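Local coordinates for putative branched-chain amino acid transport system substrate-binding protein (Rhodopseudomonas palustris, PDB 3TX6) that probably binds aromatic acids related to p-coumaric acid in the periplasm, as the solute-binding component of an ABC transporter, at residues I46-G51 with R62-E67; A56-A61 with S86-E91. All blocks are in the same frame, centred on the assembly; numbering follows the deposited sequence.

Contact 1: I46-G51 with R62-E67; sequences IVLDDG and RRFVTE
Phe64 of the helix and Leu48 of the strand each carry CG anti to the carbonyl carbon (chi1 -57° and -68°), and with these torsions the two side chains lie alongside, pointing opposite ways. Leu48 CD1 lies 3.6 Å from Phe64 CE1, oblique to the ring. Two residues earlier on the same strand, Ile46 turns CG2 anti to its backbone N, and this methyl sits 3.9 Å from Phe64 CE1. A flat, apolar phenyl suits a helix lying over a strand, since one ring can take two branched aliphatic chains from alternate strand positions.

Outside this apolar layer runs Arg63. Its chain bends at chi3 and runs roughly perpendicular to that of Leu48, with Arg63 NH1 3.5 Å from Leu48 CD1. The guanidinium is held by Glu67, four residues on: Arg63 NE donates to Glu67 OE1 (3.0 Å) and Arg63 NH2 to the syn lone pair of Glu67 OE2 (2.9 Å), a side-on grip with the carboxylate near the guanidinium plane. The two bonds to Glu67 fix the turn of the guanidinium beside Leu48. The chemistry across the contact is thus mainly apolar, with this guanidinium and the backbone carbonyl of Ile46 bordering the aliphatic and aromatic groups, and Glu67 is likely to balance much of the charge of Arg63.

Contact 2: A56-A61 with S86-E91; sequences AATTNA and SNVANE
Val88 packs against Ala61 and Thr58 by van der Waals contact alone. It points at helix 54-67 and divides its two methyls between these two residues. Val88 CG1, anti to the backbone N (chi1 174°), lies 3.8 Å from Ala61 CB, while Val88 CG2 meets Thr58 CG2, also at 3.8 Å. Ala61 suits its place because a lone methyl lets the helices come close: its CA and that of Val88 are 6.4 Å apart. A branched valine fills the space opposite it without needing a long chain. Replacing Val88 by an alanine would probably open a gap beside Ala61 and leave the Thr58 methyl without its partner.

Between the two segments there is only packing; their polar groups bond within their own helix or to other parts of the fold. Thr58 gives its methyl to Val88 while OG1 bonds back to Pro54 O, a common way for threonine to sit in a helix with its hydroxyl satisfied. Asn90 ND2 donates to Ser86 O at 2.9 Å, nearly straight (167°) but from above the carbonyl plane; the backbone N of Asn90 reaches the same oxygen from the opposite face, so two donors share it. Asn90 OD1 accepts from Trp111 N, and Asn90 ND2 also donates to Arg108 O.

The pair belongs to the helices packed on the mixed sheet that contains strands 41-49, 8-14 and 72-75. Helix 79-92 lies between helix 54-67 and the chain of helix 106-109 and strand 112-114, where Ser86 OG bonds to Ser112 OG; Ala89 touches His96 of strand 96-98.

Both contacts use helix 54-67, on different sides: contact 1 sets its C-terminal part on strand 41-49, and contact 2 sets its middle against helix 79-92. Contact 2 is the more buried, built from small aliphatic groups where two helices run close. Contact 1 is partly exposed, so its aromatic and aliphatic layer is edged by a charged pair. Their centres lie 9 Å apart, and polar bonds join them: Arg62 NH2 forms a salt bridge with Glu91 OE1 (2.8 Å), tying the two helices near the surface, while Asn60 ND2 probably hydrogen-bonds to Asp49 O (3.0 Å), fastening the helix to the strand end.

Contact 1: I46-G51 with R62-E67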
loop_
_atom_site.group_PDB
_atom_site.type_symbol
_atom_site.label_atom_id
_atom_site.label_comp_id
_atom_site.label_asym_id
_atom_site.label_seq_id
_atom_site.Cartn_x
_atom_site.Cartn_y
_atom_site.Cartn_z
ATOM N N ILE A 46 13.593 -3.726 14.492
ATOM C CA ILE A 46 13.652 -5.193 14.407
ATOM C C ILE A 46 12.774 -5.646 13.253
ATOM O O ILE A 46 11.593 -5.335 13.214
ATOM C CB ILE A 46 13.167 -5.862 15.705
ATOM C CG1 ILE A 46 13.954 -5.342 16.907
ATOM C CG2 ILE A 46 13.320 -7.370 15.582
ATOM C CD1 ILE A 46 13.183 -5.329 18.192
ATOM N N VAL A 47 13.396 -6.252 12.253
ATOM C CA VAL A 47 12.736 -6.639 11.000
ATOM C C VAL A 47 12.647 -8.121 10.865
ATOM O O VAL A 47 13.630 -8.809 11.078
ATOM C CB VAL A 47 13.445 -6.051 9.760
ATOM C CG1 VAL A 47 12.575 -6.271 8.520
ATOM C CG2 VAL A 47 13.715 -4.574 10.002
ATOM N N LEU A 48 11.467 -8.622 10.545
ATOM C CA LEU A 48 11.257 -10.045 10.312
ATOM C C LEU A 48 10.457 -10.263 9.037
ATOM O O LEU A 48 9.625 -9.444 8.695
ATOM C CB LEU A 48 10.460 -10.646 11.505
ATOM C CG LEU A 48 11.216 -10.689 12.851
ATOM C CD1 LEU A 48 10.282 -11.166 13.995
ATOM C CD2 LEU A 48 12.505 -11.567 12.812
ATOM N N ASP A 49 10.687 -11.397 8.397
ATOM C CA ASP A 49 9.894 -11.878 7.291
ATOM C C ASP A 49 8.715 -12.676 7.826
ATOM O O ASP A 49 8.888 -13.512 8.714
ATOM C CB ASP A 49 10.785 -12.791 6.461
ATOM C CG ASP A 49 10.123 -13.386 5.234
ATOM O OD1 ASP A 49 9.166 -12.821 4.667
ATOM O OD2 ASP A 49 10.618 -14.478 4.840
ATOM N N ASP A 50 7.566 -12.511 7.193
ATOM C CA ASP A 50 6.438 -13.378 7.453
ATOM C C ASP A 50 6.012 -14.262 6.252
ATOM O O ASP A 50 5.055 -15.039 6.373
ATOM C CB ASP A 50 5.228 -12.578 7.919
ATOM C CG ASP A 50 4.906 -11.402 7.014
ATOM O OD1 ASP A 50 4.843 -11.585 5.782
ATOM O OD2 ASP A 50 4.626 -10.312 7.585
ATOM N N GLY A 51 6.690 -14.147 5.110
ATOM C CA GLY A 51 6.337 -14.927 3.945
ATOM C C GLY A 51 4.930 -14.661 3.399
ATOM O O GLY A 51 4.435 -15.438 2.575
ATOM N N ARG A 62 3.624 -10.620 17.824
ATOM C CA ARG A 62 3.675 -10.951 19.214
ATOM C C ARG A 62 5.096 -10.886 19.767
ATOM O O ARG A 62 5.297 -10.370 20.857
ATOM C CB ARG A 62 3.042 -12.325 19.444
ATOM C CG ARG A 62 3.083 -12.800 20.884
ATOM C CD ARG A 62 2.519 -11.833 21.917
ATOM N NE ARG A 62 1.140 -11.525 21.629
ATOM C CZ ARG A 62 0.367 -10.710 22.354
ATOM N NH1 ARG A 62 0.877 -10.059 23.383
ATOM N NH2 ARG A 62 -0.883 -10.457 21.968
ATOM N N ARG A 63 6.077 -11.382 19.001
ATOM C CA ARG A 63 7.470 -11.291 19.438
ATOM C C ARG A 63 7.837 -9.831 19.664
ATOM O O ARG A 63 8.493 -9.475 20.620
ATOM C CB ARG A 63 8.438 -11.868 18.403
ATOM C CG ARG A 63 8.459 -13.378 18.307
ATOM C CD ARG A 63 9.471 -13.924 17.306
ATOM N NE ARG A 63 10.797 -13.548 17.733
ATOM C CZ ARG A 63 11.872 -13.484 16.975
ATOM N NH1 ARG A 63 11.852 -13.802 15.710
ATOM N NH2 ARG A 63 13.011 -13.099 17.540
ATOM N N PHE A 64 7.377 -8.936 18.795
ATOM C CA PHE A 64 7.700 -7.547 18.969
ATOM C C PHE A 64 7.090 -6.984 20.246
ATOM O O PHE A 64 7.714 -6.188 20.930
ATOM C CB PHE A 64 7.210 -6.670 17.804
ATOM C CG PHE A 64 7.715 -7.081 16.450
ATOM C CD1 PHE A 64 9.000 -7.543 16.274
ATOM C CD2 PHE A 64 6.912 -6.884 15.329
ATOM C CE1 PHE A 64 9.468 -7.865 15.019
ATOM C CE2 PHE A 64 7.357 -7.236 14.082
ATOM C CZ PHE A 64 8.643 -7.702 13.920
ATOM N N VAL A 65 5.834 -7.332 20.512
ATOM C CA VAL A 65 5.099 -6.587 21.532
ATOM C C VAL A 65 5.490 -7.096 22.891
ATOM O O VAL A 65 5.436 -6.293 23.852
ATOM C CB VAL A 65 3.538 -6.484 21.286
ATOM C CG1 VAL A 65 3.167 -5.903 19.934
ATOM C CG2 VAL A 65 2.850 -7.789 21.447
ATOM N N THR A 66 5.982 -8.338 22.960
ATOM C CA THR A 66 6.288 -9.052 24.192
ATOM C C THR A 66 7.818 -9.318 24.473
ATOM O O THR A 66 8.382 -9.009 25.543
ATOM C CB THR A 66 5.457 -10.371 24.204
ATOM O OG1 THR A 66 4.072 -10.113 24.611
ATOM C CG2 THR A 66 6.149 -11.375 25.034
ATOM N N GLU A 67 8.523 -9.802 23.494
ATOM C CA GLU A 67 9.936 -10.036 23.592
ATOM C C GLU A 67 10.713 -8.696 23.471
ATOM O O GLU A 67 11.615 -8.390 24.275
ATOM C CB GLU A 67 10.235 -11.058 22.490
ATOM C CG GLU A 67 11.630 -11.570 22.299
ATOM C CD GLU A 67 11.783 -12.355 20.985
ATOM O OE1 GLU A 67 11.065 -13.378 20.714
ATOM O OE2 GLU A 67 12.645 -11.914 20.170
#

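Contact 2: A56-A61 with S86-E91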
loop_
_atom_site.group_PDB
_atom_site.type_symbol
_atom_site.label_atom_id
_atom_site.label_comp_id
_atom_site.label_asym_id
_atom_site.label_seq_id
_atom_site.Cartn_x
_atom_site.Cartn_y
_atom_site.Cartn_z
ATOM N N ALA A 56 2.595 -16.587 10.529
ATOM C CA ALA A 56 3.927 -16.024 10.759
ATOM C C ALA A 56 3.863 -14.544 11.213
ATOM O O ALA A 56 4.609 -14.129 12.098
ATOM C CB ALA A 56 4.821 -16.161 9.521
ATOM N N ALA A 57 2.964 -13.760 10.602
ATOM C CA ALA A 57 2.834 -12.319 10.924
ATOM C C ALA A 57 2.301 -12.169 12.375
ATOM O O ALA A 57 2.726 -11.271 13.092
ATOM C CB ALA A 57 1.954 -11.587 9.905
ATOM N N THR A 58 1.410 -13.064 12.807
ATOM C CA THR A 58 0.884 -13.030 14.155
ATOM C C THR A 58 2.020 -13.309 15.141
ATOM O O THR A 58 2.215 -12.594 16.140
ATOM C CB THR A 58 -0.240 -14.103 14.307
ATOM O OG1 THR A 58 -1.309 -13.835 13.398
ATOM C CG2 THR A 58 -0.773 -14.131 15.735
ATOM N N THR A 59 2.798 -14.340 14.828
ATOM C CA THR A 59 3.923 -14.697 15.661
ATOM C C THR A 59 4.947 -13.571 15.714
ATOM O O THR A 59 5.437 -13.230 16.801
ATOM C CB THR A 59 4.577 -15.985 15.156
ATOM O OG1 THR A 59 3.669 -17.068 15.345
ATOM C CG2 THR A 59 5.914 -16.266 15.862
ATOM N N ASN A 60 5.230 -12.962 14.576
ATOM C CA ASN A 60 6.184 -11.856 14.536
ATOM C C ASN A 60 5.697 -10.691 15.352
ATOM O O ASN A 60 6.452 -10.130 16.159
ATOM C CB ASN A 60 6.493 -11.415 13.105
ATOM C CG ASN A 60 7.223 -12.491 12.305
ATOM O OD1 ASN A 60 7.716 -13.484 12.854
ATOM N ND2 ASN A 60 7.329 -12.287 10.999
ATOM N N ALA A 61 4.449 -10.284 15.147
ATOM C CA ALA A 61 3.888 -9.167 15.873
ATOM C C ALA A 61 3.942 -9.403 17.392
ATOM O O ALA A 61 4.268 -8.486 18.156
ATOM C CB ALA A 61 2.429 -8.845 15.397
ATOM N N SER A 86 -2.764 -6.367 12.925
ATOM C CA SER A 86 -3.741 -5.489 13.566
ATOM C C SER A 86 -4.426 -6.155 14.743
ATOM O O SER A 86 -4.605 -5.512 15.802
ATOM C CB SER A 86 -4.783 -4.947 12.533
ATOM O OG SER A 86 -5.668 -4.063 13.132
ATOM N N ASN A 87 -4.764 -7.448 14.591
ATOM C CA ASN A 87 -5.357 -8.222 15.676
ATOM C C ASN A 87 -4.443 -8.215 16.898
ATOM O O ASN A 87 -4.892 -7.948 18.011
ATOM C CB ASN A 87 -5.629 -9.669 15.278
ATOM C CG ASN A 87 -6.760 -9.797 14.274
ATOM O OD1 ASN A 87 -7.603 -8.895 14.115
ATOM N ND2 ASN A 87 -6.755 -10.912 13.544
ATOM N N VAL A 88 -3.156 -8.449 16.669
ATOM C CA VAL A 88 -2.188 -8.494 17.760
ATOM C C VAL A 88 -2.024 -7.107 18.416
ATOM O O VAL A 88 -2.033 -6.979 19.647
ATOM C CB VAL A 88 -0.838 -9.058 17.298
ATOM C CG1 VAL A 88 0.211 -8.957 18.430
ATOM C CG2 VAL A 88 -1.006 -10.510 16.851
ATOM N N ALA A 89 -1.878 -6.081 17.573
ATOM C CA ALA A 89 -1.648 -4.720 17.998
ATOM C C ALA A 89 -2.774 -4.237 18.879
ATOM O O ALA A 89 -2.533 -3.587 19.900
ATOM C CB ALA A 89 -1.454 -3.776 16.815
ATOM N N ASN A 90 -4.008 -4.520 18.472
ATOM C CA ASN A 90 -5.142 -4.059 19.233
ATOM C C ASN A 90 -5.339 -4.793 20.551
ATOM O O ASN A 90 -5.838 -4.210 21.520
ATOM C CB ASN A 90 -6.424 -4.058 18.419
ATOM C CG ASN A 90 -6.504 -2.861 17.488
ATOM O OD1 ASN A 90 -6.983 -1.800 17.878
ATOM N ND2 ASN A 90 -5.960 -3.005 16.256
ATOM N N GLU A 91 -4.925 -6.036 20.614
ATOM C CA GLU A 91 -5.003 -6.813 21.862
ATOM C C GLU A 91 -3.905 -6.401 22.848
ATOM O O GLU A 91 -4.172 -6.210 24.051
ATOM C CB GLU A 91 -4.899 -8.297 21.509
ATOM C CG GLU A 91 -5.265 -9.216 22.669
ATOM C CD GLU A 91 -4.152 -9.607 23.593
ATOM O OE1 GLU A 91 -3.000 -9.198 23.370
ATOM O OE2 GLU A 91 -4.437 -10.344 24.570
#